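Local coordinates for Card1 endonuclease domain-containing protein (Vibrio cholerae, PDB 1XMX), which is of unknown function but probably binds nucleic acid and carries a nuclease-like domain of the PD-(D/E)XK clan, at residues H37-T40 with V41-Q44; D140-T143 with I144-L148; G174-W177 with A178-A181; V206-S209 with D210-G214; G251-L254 with E255-H259. All coordinates share one frame; numbering follows the deposited sequence.

Contact 1: H37-T40 with V41-Q44; sequences HTQT and VIYQ
Gln39 and Thr40 each offer a backbone carbonyl to the first turn of helix 40-52. Tyr43 N bonds Gln39 O at 3.0 Å, almost straight at the hydrogen (177°), and Gln44 N follows with a 2.9 Å bond to Thr40 O. Gln39 holds the N-cap position, but its amide serves the preceding loops: OE1 accepts from Asp36 N, and NE2 reaches Ile10 O weakly.

One turn earlier, in the 3-10 segment 37-39, His37 O accepts twice from a single residue. Thr40 N bonds His37 O at 3.1 Å, and Thr40 OG1 bonds the same His37 O at 2.7 Å, in the carbonyl plane and on a lone pair. The torsion chi1 of -63° sets OG1 beside its own amide, which is how both donors meet one acceptor; threonine suits the site because its methyl branch remains for packing. A water joins Thr38 O to Val41 N by two weak bonds.

The van der Waals contacts begin with that methyl. Thr40 CG2 lies 3.4 Å from Gln44 NE2, and the extended Gln44 chain crosses Thr40 obliquely, its CG 3.1 Å from Thr40 O. Gln39 and Ile42 run side by side, with Gln39 CG 4.0 Å from Ile42 CD1.

Helix 40-52 connects the neighbouring parallel strands 30-35 and 56-61, a beta-alpha-beta crossover. Thr40 touches Phe59 and Glu61 of strand 56-61, the Tyr43 ring meets that of Phe59, and Ile42 packs on Ile10 and Gln12, just beyond strand 4-9.

Contact 2: D140-T143 with I144-L148; sequences DRIT and IADYL
Thr143 ends an irregular segment and starts helix 144-150, its carbonyl O accepting from Tyr147 N at 3.0 Å in the first turn. Thr143 is the N-cap, and with Asp146 it forms a capping box. Thr143 OG1, set between its own backbone N and carbonyl carbon by a chi1 of 61°, points into the turn and accepts from Asp146 N at 3.1 Å. The return bond, Thr143 N to Asp146 OD2, is straight but weak at 3.5 Å. The two residue types suit the motif: a small hydroxyl can fold back on an amide at the helix start, and a short carboxylate three residues on can reach back to the N-cap amide. Asp146 OD2 also makes a salt bridge with Arg53, so this oxygen is shared between a charged partner and the long, weak bond from Thr143 N. A water sits 3.0 Å from Thr143 OG1 and bonds Asp146 OD1 weakly.

Beside the box, Ile142, just before the cap, packs against Tyr147, four residues after the cap, as in a hydrophobic staple. The two side chains cross at about a right angle, while Ile142 CG1 rests 3.5 Å from Asp146 CB. Val299 of strand 288-300 touches both staple residues, and helix 15-22 closes on them through Thr19, Leu22 and Val15. The tyrosine hydroxyl is bonded to Asn302 O, which fixes the far end of the ring, and near its base Ile142 CD1 comes obliquely to 3.7 Å from Tyr147 CD2.

Contact 3: G174-W177 with A178-A181; sequences GERW and ASNA
Glu175 and Ser179 meet at a doubly used carbonyl on the last turn of helix 164-179. Ser179 N reaches Glu175 O at 2.9 Å and Ser179 OG reaches the same Glu175 O at 3.1 Å, from opposite faces of the carbonyl plane. A chi1 of 76° turns the hydroxyl back along the helix, so serine spends its polar group on the backbone.

The tight side carries Gly174, Trp177 and Ala178. Ala178 N bonds Gly174 O at 2.8 Å. Ala178 CB is only 3.2 Å from Gly174 O; small residues let other helices come close here. The Trp177 indole reaches into the core among helices 181-201, 216-227 and 243-266. It meets the Trp253 ring edge-to-face, and its NE1 is satisfied by Asp224.

Helix 164-179 gives way to helix 181-201 within a residue or two, a helix-to-helix junction at which the regular backbone bonds weaken. Asn180 adds a bond with its side chain: Asn180 ND2 donates to Arg176 O at 3.0 Å, in the carbonyl plane on a lone pair. Its backbone N divides between Arg176 O and Trp177 O, both weak.

The solvent side is looser. Arg176, its chain bent at chi2 and chi3, curls toward Asn180 and lies beside it, both pointing the same way, with guanidinium and amide planes 80° apart. Asn180 ND2 lies over one guanidinium face, 3.7 Å from Arg176 NH2, a contact of two donors in which the exposed arginine gains no bond from the amide.

Contact 4: V206-S209 with D210-G214; sequences VELS and DKQQG
Gln212 OE1 takes bonds from Ser209 and from a water. Ser209 N reaches Gln212 OE1 at 2.9 Å, in the plane of the amide carbonyl and on a lone pair, and the water donates to Gln212 OE1 at 2.8 Å while also donating to Glu207 O. The reciprocal bond, Gln212 N to Ser209 OG at 3.1 Å, completes a capping box in which Ser209 is the N-cap of the short, weakly bonded helix 210-213. A glutamine suits the third place after the cap because its extended chain, with CG set beside the backbone N by a chi1 of -74°, brings the amide oxygen back to the cap nitrogen. Serine suits the cap because its hydroxyl is short: a chi1 of 58° places OG against Gln212 N at a straight 167°. Ser209 OG also lies near Gln212 OE1, where any bond is weak and unsettled. The helix turn itself is closed by Gln213 N, which bonds Ser209 O at 3.1 Å.

Under the polar box lies Leu208. Its CB meets Gln212 CB at 3.9 Å, the two side chains crossing at about a right angle, and also the aliphatic part of Gln213. From there leucine runs into a core of Leu194, Leu218, Leu222 and Leu238. The order of helix 181-201, strand 205-207, helices 210-213 and 216-227 and the hairpin 231-240 is consistent with a winged helix, in which this contact would be the turn from the first strand into the second helix. Past the box, Gly214 N bonds Lys211 O at 2.9 Å.

Contact 5: G251-L254 with E255-H259; sequences GEWL and ETLVH
Glu252 O accepts two bonds from Thr256. Thr256 OG1 reaches Glu252 O at 2.8 Å from above the carbonyl plane, and Thr256 N reaches the same Glu252 O at 3.1 Å from the opposite face. With chi1 at -60° the hydroxyl lies beside its own amide, which lets threonine add a side-chain bond to the regular helix bond on the same oxygen. Glu255 also crowds this carbonyl: its chi1 of 55°, which puts CG between backbone N and carbonyl carbon, brings Glu255 CG to 3.1 Å from Glu252 O and carries the extended chain back past Glu252.

On the other side of the helix the contacts are apolar. Leu254 CB lies over the centre of one face of the Trp253 ring, 3.9 Å above its plane. Leu254 CD1 stands 4.4 Å from Val258 CG2, and both residues rest on Cys309 of strand 303-310, while Phe344 meets Trp253 edge-to-face.

Further out, a water donates to Gly251 O and accepts from Glu255 N. Gly251 has backbone angles at which a side chain would strike the preceding carbonyl, hence glycine. Asn278 holds Glu255 OE2 by a hydrogen bond.

The two carboxylates turn 72° apart, with Glu252 OE1 3.2 Å from Glu255 OE2, and Asp295 approaches the other Glu255 oxygen. Such a gathering of acids would probably give the site a negative electrostatic potential, consistent with the acidic, metal-binding sites of PD-(D/E)XK nucleases.

From the N terminus the five contacts follow in series, none nested or crossed, each a local turn within one continuous segment. Contact 1 closes the turn from strand 30-35 of the first sheet into helix 40-52. Contact 2 leaves that sheet's last strand, 136-137, and starts helix 144-150 against strands 272-276 and 288-300, linking the two large sheets. Contact 3 ends helix 164-179, contact 4 opens helix 210-213 after strand 205-207, and contact 5 lies within helix 243-266. Only contacts 3 and 5 touch: Ala178 CB packs on Leu257 CD2 at 3.5 Å, joining the helical region to the nuclease-like domain. Contacts 1 and 4 are farthest apart, their centres about 59 Å from each other.

Contact 1: H37-T40 with V41-Q44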
loop_
_atom_site.group_PDB
_atom_site.type_symbol
_atom_site.label_atom_id
_atom_site.label_comp_id
_atom_site.label_asym_id
_atom_site.label_seq_id
_atom_site.Cartn_x
_atom_site.Cartn_y
_atom_site.Cartn_z
ATOM N N HIS A 37 14.962 -3.492 24.398
ATOM C CA HIS A 37 13.689 -3.485 25.090
ATOM C C HIS A 37 12.631 -2.594 24.468
ATOM O O HIS A 37 11.470 -2.999 24.385
ATOM C CB HIS A 37 13.801 -3.252 26.595
ATOM C CG HIS A 37 12.478 -3.356 27.284
ATOM N ND1 HIS A 37 11.787 -4.553 27.393
ATOM C CD2 HIS A 37 11.678 -2.412 27.841
ATOM C CE1 HIS A 37 10.626 -4.342 27.988
ATOM N NE2 HIS A 37 10.543 -3.056 28.292
ATOM N N THR A 38 13.013 -1.409 23.986
ATOM C CA THR A 38 12.061 -0.495 23.388
ATOM C C THR A 38 11.475 -1.039 22.048
ATOM O O THR A 38 10.583 -0.458 21.499
ATOM C CB THR A 38 12.655 0.907 23.102
ATOM O OG1 THR A 38 13.453 0.838 21.920
ATOM C CG2 THR A 38 13.466 1.440 24.269
ATOM N N GLN A 39 11.981 -2.138 21.533
ATOM C CA GLN A 39 11.446 -2.679 20.301
ATOM C C GLN A 39 10.452 -3.839 20.550
ATOM O O GLN A 39 10.020 -4.503 19.602
ATOM C CB GLN A 39 12.613 -3.136 19.415
ATOM C CG GLN A 39 13.410 -1.959 18.938
ATOM C CD GLN A 39 14.603 -2.374 18.131
ATOM O OE1 GLN A 39 15.401 -3.203 18.589
ATOM N NE2 GLN A 39 14.712 -1.859 16.909
ATOM N N THR A 40 10.100 -4.072 21.812
ATOM C CA THR A 40 9.057 -5.038 22.194
ATOM C C THR A 40 7.750 -4.850 21.378
ATOM O O THR A 40 7.087 -5.822 20.951
ATOM C CB THR A 40 8.721 -4.873 23.718
ATOM O OG1 THR A 40 9.870 -5.185 24.502
ATOM C CG2 THR A 40 7.577 -5.800 24.117
ATOM N N VAL A 41 7.380 -3.598 21.144
ATOM C CA VAL A 41 6.110 -3.336 20.431
ATOM C C VAL A 41 6.195 -3.769 18.934
ATOM O O VAL A 41 5.272 -4.386 18.412
ATOM C CB VAL A 41 5.638 -1.873 20.632
ATOM C CG1 VAL A 41 6.712 -0.897 20.057
ATOM C CG2 VAL A 41 4.212 -1.676 20.023
ATOM N N ILE A 42 7.330 -3.470 18.274
ATOM C CA ILE A 42 7.591 -3.924 16.926
ATOM C C ILE A 42 7.525 -5.446 16.914
ATOM O O ILE A 42 6.820 -6.046 16.081
ATOM C CB ILE A 42 8.980 -3.439 16.374
ATOM C CG1 ILE A 42 9.089 -1.896 16.423
ATOM C CG2 ILE A 42 9.159 -3.880 14.944
ATOM C CD1 ILE A 42 10.531 -1.373 16.221
ATOM N N TYR A 43 8.220 -6.092 17.844
ATOM C CA TYR A 43 8.085 -7.529 18.022
ATOM C C TYR A 43 6.630 -8.074 18.089
ATOM O O TYR A 43 6.312 -9.084 17.442
ATOM C CB TYR A 43 8.888 -8.020 19.214
ATOM C CG TYR A 43 8.546 -9.450 19.630
ATOM C CD1 TYR A 43 8.946 -10.554 18.854
ATOM C CD2 TYR A 43 7.812 -9.702 20.791
ATOM C CE1 TYR A 43 8.623 -11.906 19.249
ATOM C CE2 TYR A 43 7.516 -10.999 21.200
ATOM C CZ TYR A 43 7.908 -12.107 20.408
ATOM O OH TYR A 43 7.622 -13.426 20.839
ATOM N N GLN A 44 5.808 -7.467 18.930
ATOM C CA GLN A 44 4.423 -7.834 19.105
ATOM C C GLN A 44 3.654 -7.719 17.765
ATOM O O GLN A 44 2.895 -8.628 17.400
ATOM C CB GLN A 44 3.778 -6.993 20.210
ATOM C CG GLN A 44 4.381 -7.271 21.607
ATOM C CD GLN A 44 3.901 -6.264 22.676
ATOM O OE1 GLN A 44 3.195 -5.301 22.380
ATOM N NE2 GLN A 44 4.297 -6.495 23.911
HETATM O O HOH W 1 8.400 -1.182 23.168
#

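Contact 2: D140-T143 with I144-L148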
loop_
_atom_site.group_PDB
_atom_site.type_symbol
_atom_site.label_atom_id
_atom_site.label_comp_id
_atom_site.label_asym_id
_atom_site.label_seq_id
_atom_site.Cartn_x
_atom_site.Cartn_y
_atom_site.Cartn_z
ATOM N N ASP A 140 5.456 -13.173 -3.307
ATOM C CA ASP A 140 4.668 -11.999 -3.004
ATOM C C ASP A 140 3.399 -12.431 -2.297
ATOM O O ASP A 140 2.413 -12.736 -2.935
ATOM C CB ASP A 140 4.351 -11.278 -4.323
ATOM C CG ASP A 140 5.626 -10.767 -5.016
ATOM O OD1 ASP A 140 6.491 -10.374 -4.240
ATOM O OD2 ASP A 140 5.774 -10.796 -6.279
ATOM N N ARG A 141 3.428 -12.446 -0.969
ATOM C CA ARG A 141 2.385 -13.058 -0.134
ATOM C C ARG A 141 1.780 -12.113 0.899
ATOM O O ARG A 141 0.599 -12.203 1.222
ATOM C CB ARG A 141 2.977 -14.244 0.639
ATOM C CG ARG A 141 3.536 -15.391 -0.247
ATOM C CD ARG A 141 2.491 -15.974 -1.091
ATOM N NE ARG A 141 3.057 -17.090 -1.845
ATOM C CZ ARG A 141 2.391 -17.800 -2.746
ATOM N NH1 ARG A 141 1.133 -17.486 -3.037
ATOM N NH2 ARG A 141 2.998 -18.823 -3.361
ATOM N N ILE A 142 2.597 -11.256 1.482
ATOM C CA ILE A 142 2.126 -10.286 2.483
ATOM C C ILE A 142 0.984 -9.410 1.946
ATOM O O ILE A 142 0.945 -9.045 0.753
ATOM C CB ILE A 142 3.328 -9.451 3.044
ATOM C CG1 ILE A 142 3.032 -8.904 4.448
ATOM C CG2 ILE A 142 3.807 -8.354 2.064
ATOM C CD1 ILE A 142 3.942 -7.790 4.785
ATOM N N THR A 143 0.006 -9.118 2.814
ATOM C CA THR A 143 -1.134 -8.305 2.425
ATOM C C THR A 143 -0.990 -6.885 2.917
ATOM O O THR A 143 -0.133 -6.592 3.727
ATOM C CB THR A 143 -2.394 -8.850 3.055
ATOM O OG1 THR A 143 -2.233 -8.784 4.481
ATOM C CG2 THR A 143 -2.622 -10.264 2.593
ATOM N N ILE A 144 -1.851 -5.995 2.423
ATOM C CA ILE A 144 -2.004 -4.602 2.957
ATOM C C ILE A 144 -2.265 -4.592 4.462
ATOM O O ILE A 144 -1.702 -3.779 5.201
ATOM C CB ILE A 144 -3.187 -3.856 2.260
ATOM C CG1 ILE A 144 -2.928 -3.737 0.764
ATOM C CG2 ILE A 144 -3.440 -2.442 2.933
ATOM C CD1 ILE A 144 -4.159 -3.592 -0.119
ATOM N N ALA A 145 -3.122 -5.499 4.913
ATOM C CA ALA A 145 -3.518 -5.571 6.315
ATOM C C ALA A 145 -2.324 -5.845 7.165
ATOM O O ALA A 145 -2.146 -5.218 8.227
ATOM C CB ALA A 145 -4.532 -6.634 6.494
ATOM N N ASP A 146 -1.483 -6.772 6.690
ATOM C CA ASP A 146 -0.251 -7.185 7.382
ATOM C C ASP A 146 0.721 -6.068 7.405
ATOM O O ASP A 146 1.414 -5.850 8.429
ATOM C CB ASP A 146 0.410 -8.281 6.610
ATOM C CG ASP A 146 -0.226 -9.586 6.856
ATOM O OD1 ASP A 146 -0.949 -9.682 7.903
ATOM O OD2 ASP A 146 -0.004 -10.496 6.010
ATOM N N TYR A 147 0.780 -5.360 6.272
ATOM C CA TYR A 147 1.667 -4.216 6.145
ATOM C C TYR A 147 1.317 -3.148 7.148
ATOM O O TYR A 147 2.200 -2.609 7.805
ATOM C CB TYR A 147 1.560 -3.599 4.753
ATOM C CG TYR A 147 2.907 -3.578 4.078
ATOM C CD1 TYR A 147 3.858 -2.632 4.421
ATOM C CD2 TYR A 147 3.245 -4.528 3.117
ATOM C CE1 TYR A 147 5.101 -2.619 3.812
ATOM C CE2 TYR A 147 4.505 -4.527 2.493
ATOM C CZ TYR A 147 5.407 -3.555 2.844
ATOM O OH TYR A 147 6.636 -3.525 2.257
ATOM N N LEU A 148 0.029 -2.833 7.283
ATOM C CA LEU A 148 -0.355 -1.817 8.239
ATOM C C LEU A 148 -0.026 -2.232 9.660
ATOM O O LEU A 148 0.477 -1.400 10.441
ATOM C CB LEU A 148 -1.817 -1.399 8.097
ATOM C CG LEU A 148 -2.181 -0.846 6.706
ATOM C CD1 LEU A 148 -3.672 -0.659 6.552
ATOM C CD2 LEU A 148 -1.474 0.454 6.415
HETATM O O HOH W 2 -3.952 -10.468 6.311
#

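Contact 3: G174-W177 with A178-A181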
loop_
_atom_site.group_PDB
_atom_site.type_symbol
_atom_site.label_atom_id
_atom_site.label_comp_id
_atom_site.label_asym_id
_atom_site.label_seq_id
_atom_site.Cartn_x
_atom_site.Cartn_y
_atom_site.Cartn_z
ATOM N N GLY A 174 -16.683 5.277 -15.976
ATOM C CA GLY A 174 -15.416 5.869 -15.557
ATOM C C GLY A 174 -14.427 6.011 -16.691
ATOM O O GLY A 174 -13.777 7.036 -16.798
ATOM N N GLU A 175 -14.294 4.969 -17.509
ATOM C CA GLU A 175 -13.450 4.999 -18.727
ATOM C C GLU A 175 -13.815 6.222 -19.623
ATOM O O GLU A 175 -12.942 6.911 -20.166
ATOM C CB GLU A 175 -13.679 3.741 -19.597
ATOM C CG GLU A 175 -13.043 2.376 -19.220
ATOM C CD GLU A 175 -13.230 1.310 -20.394
ATOM O OE1 GLU A 175 -14.362 1.139 -20.919
ATOM O OE2 GLU A 175 -12.255 0.631 -20.833
ATOM N N ARG A 176 -15.112 6.445 -19.811
ATOM C CA ARG A 176 -15.559 7.510 -20.691
ATOM C C ARG A 176 -15.165 8.821 -20.128
ATOM O O ARG A 176 -14.753 9.701 -20.852
ATOM C CB ARG A 176 -17.085 7.572 -20.837
ATOM C CG ARG A 176 -17.821 6.295 -21.249
ATOM C CD ARG A 176 -17.328 5.739 -22.502
ATOM N NE ARG A 176 -17.392 6.631 -23.659
ATOM C CZ ARG A 176 -16.310 7.042 -24.341
ATOM N NH1 ARG A 176 -15.062 6.681 -23.950
ATOM N NH2 ARG A 176 -16.471 7.827 -25.409
ATOM N N TRP A 177 -15.401 8.978 -18.838
ATOM C CA TRP A 177 -15.136 10.267 -18.206
ATOM C C TRP A 177 -13.610 10.485 -18.156
ATOM O O TRP A 177 -13.140 11.563 -18.467
ATOM C CB TRP A 177 -15.781 10.346 -16.829
ATOM C CG TRP A 177 -17.350 10.333 -16.882
ATOM C CD1 TRP A 177 -18.149 10.402 -18.009
ATOM C CD2 TRP A 177 -18.256 10.249 -15.753
ATOM N NE1 TRP A 177 -19.488 10.374 -17.643
ATOM C CE2 TRP A 177 -19.580 10.270 -16.272
ATOM C CE3 TRP A 177 -18.071 10.149 -14.360
ATOM C CZ2 TRP A 177 -20.717 10.201 -15.449
ATOM C CZ3 TRP A 177 -19.222 10.072 -13.517
ATOM C CH2 TRP A 177 -20.523 10.114 -14.077
ATOM N N ALA A 178 -12.855 9.428 -17.841
ATOM C CA ALA A 178 -11.394 9.560 -17.705
ATOM C C ALA A 178 -10.783 9.920 -19.054
ATOM O O ALA A 178 -9.829 10.667 -19.148
ATOM C CB ALA A 178 -10.789 8.252 -17.185
ATOM N N SER A 179 -11.317 9.358 -20.111
ATOM C CA SER A 179 -10.680 9.520 -21.420
ATOM C C SER A 179 -11.096 10.805 -22.158
ATOM O O SER A 179 -10.522 11.132 -23.182
ATOM C CB SER A 179 -10.945 8.276 -22.300
ATOM O OG SER A 179 -12.278 8.310 -22.795
ATOM N N ASN A 180 -12.109 11.501 -21.639
ATOM C CA ASN A 180 -12.518 12.798 -22.141
ATOM C C ASN A 180 -12.483 13.758 -20.969
ATOM O O ASN A 180 -13.391 14.561 -20.810
ATOM C CB ASN A 180 -13.962 12.706 -22.654
ATOM C CG ASN A 180 -14.075 11.815 -23.856
ATOM O OD1 ASN A 180 -13.512 12.113 -24.887
ATOM N ND2 ASN A 180 -14.759 10.687 -23.718
ATOM N N ALA A 181 -11.475 13.640 -20.122
ATOM C CA ALA A 181 -11.472 14.374 -18.843
ATOM C C ALA A 181 -11.493 15.910 -18.960
ATOM O O ALA A 181 -12.179 16.598 -18.189
ATOM C CB ALA A 181 -10.305 13.925 -17.956
#

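Contact 4: V206-S209 with D210-G214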
loop_
_atom_site.group_PDB
_atom_site.type_symbol
_atom_site.label_atom_id
_atom_site.label_comp_id
_atom_site.label_asym_id
_atom_site.label_seq_id
_atom_site.Cartn_x
_atom_site.Cartn_y
_atom_site.Cartn_z
ATOM N N VAL A 206 -32.652 15.592 -6.715
ATOM C CA VAL A 206 -32.277 16.982 -6.679
ATOM C C VAL A 206 -32.816 17.632 -7.957
ATOM O O VAL A 206 -32.740 17.072 -9.063
ATOM C CB VAL A 206 -30.721 17.183 -6.522
ATOM C CG1 VAL A 206 -29.927 16.530 -7.700
ATOM C CG2 VAL A 206 -30.351 18.660 -6.394
ATOM N N GLU A 207 -33.465 18.770 -7.788
ATOM C CA GLU A 207 -33.995 19.535 -8.934
ATOM C C GLU A 207 -32.930 20.525 -9.385
ATOM O O GLU A 207 -32.374 21.274 -8.575
ATOM C CB GLU A 207 -35.257 20.311 -8.549
ATOM C CG GLU A 207 -36.140 20.704 -9.792
ATOM C CD GLU A 207 -37.408 21.489 -9.380
ATOM O OE1 GLU A 207 -37.408 22.116 -8.288
ATOM O OE2 GLU A 207 -38.403 21.465 -10.163
ATOM N N LEU A 208 -32.649 20.515 -10.670
ATOM C CA LEU A 208 -31.671 21.432 -11.242
ATOM C C LEU A 208 -32.319 22.785 -11.501
ATOM O O LEU A 208 -33.522 22.860 -11.923
ATOM C CB LEU A 208 -31.140 20.849 -12.563
ATOM C CG LEU A 208 -30.055 19.749 -12.492
ATOM C CD1 LEU A 208 -30.451 18.472 -11.743
ATOM C CD2 LEU A 208 -29.576 19.417 -13.863
ATOM N N SER A 209 -31.542 23.852 -11.297
ATOM C CA SER A 209 -32.019 25.197 -11.654
ATOM C C SER A 209 -32.181 25.249 -13.147
ATOM O O SER A 209 -31.694 24.359 -13.841
ATOM C CB SER A 209 -30.996 26.247 -11.246
ATOM O OG SER A 209 -29.741 25.976 -11.872
ATOM N N ASP A 210 -32.813 26.282 -13.681
ATOM C CA ASP A 210 -32.937 26.339 -15.133
ATOM C C ASP A 210 -31.583 26.573 -15.802
ATOM O O ASP A 210 -31.350 26.130 -16.938
ATOM C CB ASP A 210 -33.933 27.403 -15.579
ATOM C CG ASP A 210 -35.306 27.155 -15.034
ATOM O OD1 ASP A 210 -35.904 26.102 -15.365
ATOM O OD2 ASP A 210 -35.782 28.006 -14.249
ATOM N N LYS A 211 -30.715 27.324 -15.131
ATOM C CA LYS A 211 -29.384 27.491 -15.636
ATOM C C LYS A 211 -28.666 26.110 -15.744
ATOM O O LYS A 211 -28.169 25.747 -16.827
ATOM C CB LYS A 211 -28.622 28.471 -14.765
ATOM C CG LYS A 211 -27.309 28.904 -15.387
ATOM C CD LYS A 211 -26.652 30.055 -14.655
ATOM C CE LYS A 211 -27.618 31.225 -14.376
ATOM N NZ LYS A 211 -26.924 32.427 -13.743
ATOM N N GLN A 212 -28.653 25.327 -14.651
ATOM C CA GLN A 212 -28.045 23.992 -14.680
ATOM C C GLN A 212 -28.590 23.095 -15.789
ATOM O O GLN A 212 -27.843 22.268 -16.373
ATOM C CB GLN A 212 -28.175 23.289 -13.321
ATOM C CG GLN A 212 -27.229 23.864 -12.265
ATOM C CD GLN A 212 -27.626 23.473 -10.858
ATOM O OE1 GLN A 212 -28.799 23.279 -10.551
ATOM N NE2 GLN A 212 -26.650 23.327 -10.004
ATOM N N GLN A 213 -29.887 23.231 -16.070
ATOM C CA GLN A 213 -30.536 22.437 -17.119
ATOM C C GLN A 213 -30.053 22.791 -18.527
ATOM O O GLN A 213 -30.172 21.970 -19.446
ATOM C CB GLN A 213 -32.065 22.589 -17.053
ATOM C CG GLN A 213 -32.631 22.038 -15.749
ATOM C CD GLN A 213 -34.134 22.182 -15.651
ATOM O OE1 GLN A 213 -34.652 22.659 -14.641
ATOM N NE2 GLN A 213 -34.837 21.785 -16.695
ATOM N N GLY A 214 -29.501 23.993 -18.707
ATOM C CA GLY A 214 -28.968 24.374 -20.008
ATOM C C GLY A 214 -27.463 24.093 -20.181
ATOM O O GLY A 214 -26.909 24.354 -21.238
HETATM O O HOH W 3 -29.806 22.820 -7.995
#

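Contact 5: G251-L254 with E255-H259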
loop_
_atom_site.group_PDB
_atom_site.type_symbol
_atom_site.label_atom_id
_atom_site.label_comp_id
_atom_site.label_asym_id
_atom_site.label_seq_id
_atom_site.Cartn_x
_atom_site.Cartn_y
_atom_site.Cartn_z
ATOM N N GLY A 251 -17.802 11.898 -7.143
ATOM C CA GLY A 251 -16.361 11.918 -7.410
ATOM C C GLY A 251 -15.653 10.602 -7.141
ATOM O O GLY A 251 -14.496 10.426 -7.514
ATOM N N GLU A 252 -16.339 9.667 -6.488
ATOM C CA GLU A 252 -15.760 8.331 -6.253
ATOM C C GLU A 252 -15.611 7.517 -7.517
ATOM O O GLU A 252 -15.044 6.444 -7.464
ATOM C CB GLU A 252 -16.606 7.539 -5.276
ATOM C CG GLU A 252 -16.878 8.272 -3.981
ATOM C CD GLU A 252 -16.985 7.293 -2.837
ATOM O OE1 GLU A 252 -16.894 6.073 -3.138
ATOM O OE2 GLU A 252 -17.164 7.741 -1.661
ATOM N N TRP A 253 -16.133 8.016 -8.653
ATOM C CA TRP A 253 -15.933 7.346 -9.936
ATOM C C TRP A 253 -14.442 7.082 -10.286
ATOM O O TRP A 253 -14.105 6.084 -10.929
ATOM C CB TRP A 253 -16.613 8.126 -11.076
ATOM C CG TRP A 253 -15.974 9.417 -11.407
ATOM C CD1 TRP A 253 -16.288 10.623 -10.880
ATOM C CD2 TRP A 253 -14.890 9.653 -12.340
ATOM N NE1 TRP A 253 -15.489 11.592 -11.416
ATOM C CE2 TRP A 253 -14.618 11.033 -12.307
ATOM C CE3 TRP A 253 -14.152 8.837 -13.211
ATOM C CZ2 TRP A 253 -13.664 11.621 -13.109
ATOM C CZ3 TRP A 253 -13.171 9.421 -13.995
ATOM C CH2 TRP A 253 -12.938 10.790 -13.948
ATOM N N LEU A 254 -13.559 8.000 -9.905
ATOM C CA LEU A 254 -12.171 7.956 -10.363
ATOM C C LEU A 254 -11.396 6.917 -9.571
ATOM O O LEU A 254 -10.544 6.219 -10.109
ATOM C CB LEU A 254 -11.522 9.324 -10.204
ATOM C CG LEU A 254 -10.046 9.331 -10.593
ATOM C CD1 LEU A 254 -9.773 8.944 -12.077
ATOM C CD2 LEU A 254 -9.487 10.709 -10.294
ATOM N N GLU A 255 -11.683 6.802 -8.289
ATOM C CA GLU A 255 -10.990 5.791 -7.452
ATOM C C GLU A 255 -11.554 4.390 -7.780
ATOM O O GLU A 255 -10.853 3.408 -7.700
ATOM C CB GLU A 255 -11.121 6.111 -5.967
ATOM C CG GLU A 255 -12.596 6.271 -5.496
ATOM C CD GLU A 255 -12.714 6.755 -4.059
ATOM O OE1 GLU A 255 -11.741 7.303 -3.497
ATOM O OE2 GLU A 255 -13.782 6.622 -3.465
ATOM N N THR A 256 -12.845 4.311 -8.045
ATOM C CA THR A 256 -13.469 3.086 -8.500
ATOM C C THR A 256 -12.872 2.566 -9.806
ATOM O O THR A 256 -12.635 1.366 -9.930
ATOM C CB THR A 256 -14.983 3.322 -8.729
ATOM O OG1 THR A 256 -15.582 3.723 -7.494
ATOM C CG2 THR A 256 -15.654 2.027 -9.163
ATOM N N LEU A 257 -12.685 3.466 -10.783
ATOM C CA LEU A 257 -12.010 3.193 -12.057
ATOM C C LEU A 257 -10.543 2.739 -11.824
ATOM O O LEU A 257 -10.072 1.750 -12.409
ATOM C CB LEU A 257 -12.028 4.448 -12.949
ATOM C CG LEU A 257 -11.155 4.336 -14.215
ATOM C CD1 LEU A 257 -11.704 3.357 -15.252
ATOM C CD2 LEU A 257 -10.957 5.734 -14.786
ATOM N N VAL A 258 -9.824 3.459 -10.965
ATOM C CA VAL A 258 -8.457 3.079 -10.697
ATOM C C VAL A 258 -8.409 1.698 -10.025
ATOM O O VAL A 258 -7.597 0.856 -10.387
ATOM C CB VAL A 258 -7.713 4.075 -9.812
ATOM C CG1 VAL A 258 -6.318 3.459 -9.406
ATOM C CG2 VAL A 258 -7.594 5.453 -10.537
ATOM N N HIS A 259 -9.269 1.455 -9.058
ATOM C CA HIS A 259 -9.304 0.148 -8.450
ATOM C C HIS A 259 -9.620 -0.957 -9.475
ATOM O O HIS A 259 -8.992 -2.013 -9.489
ATOM C CB HIS A 259 -10.293 0.151 -7.310
ATOM C CG HIS A 259 -10.445 -1.169 -6.633
ATOM N ND1 HIS A 259 -9.451 -1.725 -5.841
ATOM C CD2 HIS A 259 -11.482 -2.042 -6.619
ATOM C CE1 HIS A 259 -9.883 -2.873 -5.350
ATOM N NE2 HIS A 259 -11.109 -3.086 -5.807
HETATM O O HOH W 4 -12.335 9.306 -6.535
#